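Local coordinates for HTH marR-type domain-containing protein (Streptococcus agalactiae serotype III, PDB 7DVV), which senses heme and binds operator DNA as a MarR-type winged helix-turn-helix regulator of transcription, at a contact of chain A with DNA. Sequence-based numbering; all coordinates share one arbitrary frame.

A contact of chain A with DNA. Residues 34-35, 72, 75. With nucleotides of chain B.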
loop_
_atom_site.group_PDB
_atom_site.type_symbol
_atom_site.label_atom_id
_atom_site.label_comp_id
_atom_site.label_asym_id
_atom_site.label_seq_id
_atom_site.Cartn_x
_atom_site.Cartn_y
_atom_site.Cartn_z
ATOM N N PRO A 34 3.051 10.840 0.885
ATOM C CA PRO A 34 3.400 11.701 -0.243
ATOM C C PRO A 34 3.511 13.155 0.191
ATOM O O PRO A 34 4.256 13.883 -0.448
ATOM C CB PRO A 34 2.234 11.524 -1.235
ATOM C CG PRO A 34 1.071 11.024 -0.368
ATOM C CD PRO A 34 1.713 10.220 0.750
ATOM N N GLN A 35 2.737 13.605 1.191
ATOM C CA GLN A 35 2.831 15.027 1.537
ATOM C C GLN A 35 4.267 15.346 1.965
ATOM O O GLN A 35 4.898 16.274 1.473
ATOM C CB GLN A 35 1.800 15.509 2.558
ATOM C CG GLN A 35 0.383 15.192 2.132
ATOM C CD GLN A 35 -0.661 15.827 3.017
ATOM O OE1 GLN A 35 -0.501 16.952 3.463
ATOM N NE2 GLN A 35 -1.753 15.111 3.288
ATOM N N ARG A 72 -4.753 18.729 -0.536
ATOM C CA ARG A 72 -4.686 18.361 0.864
ATOM C C ARG A 72 -3.567 19.154 1.533
ATOM O O ARG A 72 -3.647 19.493 2.720
ATOM C CB ARG A 72 -4.417 16.863 1.050
ATOM C CG ARG A 72 -5.660 15.968 0.967
ATOM C CD ARG A 72 -5.519 14.574 1.594
ATOM N NE ARG A 72 -4.313 13.838 1.170
ATOM C CZ ARG A 72 -4.188 13.322 -0.045
ATOM N NH1 ARG A 72 -3.089 12.649 -0.379
ATOM N NH2 ARG A 72 -5.226 13.418 -0.871
ATOM N N LYS A 75 -4.687 22.632 2.210
ATOM C CA LYS A 75 -5.578 22.683 3.361
ATOM C C LYS A 75 -4.770 22.579 4.668
ATOM O O LYS A 75 -5.229 22.953 5.749
ATOM C CB LYS A 75 -6.557 21.524 3.162
ATOM C CG LYS A 75 -7.847 21.497 3.971
ATOM C CD LYS A 75 -8.207 20.066 4.481
ATOM C CE LYS A 75 -7.085 19.372 5.261
ATOM N NZ LYS A 75 -6.821 17.949 4.916
ATOM P P DG B 14 -7.587 14.294 4.640
ATOM O OP1 DG B 14 -6.440 15.207 5.156
ATOM O OP2 DG B 14 -8.320 14.752 3.433
ATOM O "O5'" DG B 14 -6.821 12.907 4.465
ATOM C "C5'" DG B 14 -6.134 12.259 5.541
ATOM C "C4'" DG B 14 -5.176 11.237 4.969
ATOM O "O4'" DG B 14 -5.978 10.085 4.583
ATOM C "C3'" DG B 14 -4.377 11.599 3.720
ATOM O "O3'" DG B 14 -3.133 10.919 3.873
ATOM C "C2'" DG B 14 -5.128 10.927 2.568
ATOM C "C1'" DG B 14 -5.869 9.764 3.225
ATOM N N9 DG B 14 -7.216 9.417 2.755
ATOM C C8 DG B 14 -8.325 10.231 2.675
ATOM N N7 DG B 14 -9.362 9.635 2.143
ATOM C C5 DG B 14 -8.936 8.327 1.943
ATOM C C6 DG B 14 -9.657 7.172 1.476
ATOM O O6 DG B 14 -10.841 7.089 1.131
ATOM N N1 DG B 14 -8.852 6.043 1.456
ATOM C C2 DG B 14 -7.517 6.027 1.779
ATOM N N2 DG B 14 -6.886 4.872 1.580
ATOM N N3 DG B 14 -6.847 7.072 2.263
ATOM C C4 DG B 14 -7.616 8.177 2.321
ATOM P P DT B 15 -1.961 11.264 2.862
ATOM O OP1 DT B 15 -0.718 10.864 3.461
ATOM O OP2 DT B 15 -2.244 12.585 2.246
ATOM O "O5'" DT B 15 -2.144 10.202 1.688
ATOM C "C5'" DT B 15 -1.821 8.827 1.906
ATOM C "C4'" DT B 15 -2.350 7.998 0.761
ATOM O "O4'" DT B 15 -3.793 8.051 0.686
ATOM C "C3'" DT B 15 -1.862 8.466 -0.613
ATOM O "O3'" DT B 15 -0.770 7.611 -0.944
ATOM C "C2'" DT B 15 -3.096 8.436 -1.507
ATOM C "C1'" DT B 15 -4.103 7.740 -0.624
ATOM N N1 DT B 15 -5.526 7.993 -0.823
ATOM C C2 DT B 15 -6.276 6.868 -1.122
ATOM O O2 DT B 15 -5.801 5.748 -1.141
ATOM N N3 DT B 15 -7.604 7.098 -1.346
ATOM C C4 DT B 15 -8.248 8.315 -1.317
ATOM O O4 DT B 15 -9.460 8.370 -1.550
ATOM C C5 DT B 15 -7.394 9.462 -0.987
ATOM C C7 DT B 15 -7.992 10.833 -0.988
ATOM C C6 DT B 15 -6.091 9.241 -0.779
ATOM P P DG B 16 -0.130 7.747 -2.342
ATOM O OP1 DG B 16 1.214 7.173 -2.231
ATOM O OP2 DG B 16 -0.321 9.134 -2.852
ATOM O "O5'" DG B 16 -1.058 6.807 -3.212
ATOM C "C5'" DG B 16 -0.962 6.551 -4.621
ATOM C "C4'" DG B 16 -2.012 5.504 -4.992
ATOM O "O4'" DG B 16 -3.172 5.401 -4.095
ATOM C "C3'" DG B 16 -2.647 5.707 -6.347
ATOM O "O3'" DG B 16 -1.727 5.234 -7.278
ATOM C "C2'" DG B 16 -3.816 4.767 -6.262
ATOM C "C1'" DG B 16 -4.288 4.963 -4.822
ATOM N N9 DG B 16 -5.345 5.958 -4.657
ATOM C C8 DG B 16 -5.216 7.169 -4.037
ATOM N N7 DG B 16 -6.331 7.850 -4.002
ATOM C C5 DG B 16 -7.236 7.067 -4.699
ATOM C C6 DG B 16 -8.604 7.291 -4.987
ATOM O O6 DG B 16 -9.303 8.248 -4.671
ATOM N N1 DG B 16 -9.179 6.206 -5.629
ATOM C C2 DG B 16 -8.525 5.041 -5.946
ATOM N N2 DG B 16 -9.268 4.104 -6.556
ATOM N N3 DG B 16 -7.233 4.833 -5.719
ATOM C C4 DG B 16 -6.652 5.889 -5.104
HETATM O O HOH W 1 -1.804 11.230 -3.022
HETATM O O HOH W 2 1.577 12.393 3.598
#
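Helix 63-76, the recognition helix of the MarR winged helix-turn-helix, and the start of helix 34-44 together clasp three consecutive backbone phosphates of the operator strand. The DT15 phosphate sits in the middle, and its oxygen OP2 accepts hydrogen bonds from Arg72 NE, Arg72 NH1 and Gln35 NE2. Arg72 comes at it side-on: NE at 2.6 Å and NH1 at 2.8 Å share DT15 OP2 through bent bonds (141° at the hydrogen for NE). OP2 lies near the guanidinium plane, and the pair is also a salt bridge. The bend of the arginine chain at chi3 (-49°) brings the guanidinium to the phosphate, with the deoxyribose C2' of DG14 above its face, near the rim. From the other helix, Gln35 extends its amide NE2 to 2.8 Å from DT15 OP2; the bond is nearly straight (173° at the hydrogen) and lies in the amide plane. The Gln35 backbone N, in the first turn of its helix, meets water 2, which passes the contact on to DT15 OP1. Pro34 lays its ring against the sugar-phosphate step, CG 3.4 Å from OP2 of DG16. At the opposite end, Lys75 reaches out on a kinked chain to form a salt bridge from NZ to DG14 OP1 at 2.8 Å. These polar contacts go to phosphates, which suggests backbone recognition, though Arg72 NH2 lies 3.8 Å from the thymine methyl C7 of DT15. Arg72 NH1 also reaches water 1, which lies 2.6 Å from OP2 of the DG16 phosphate.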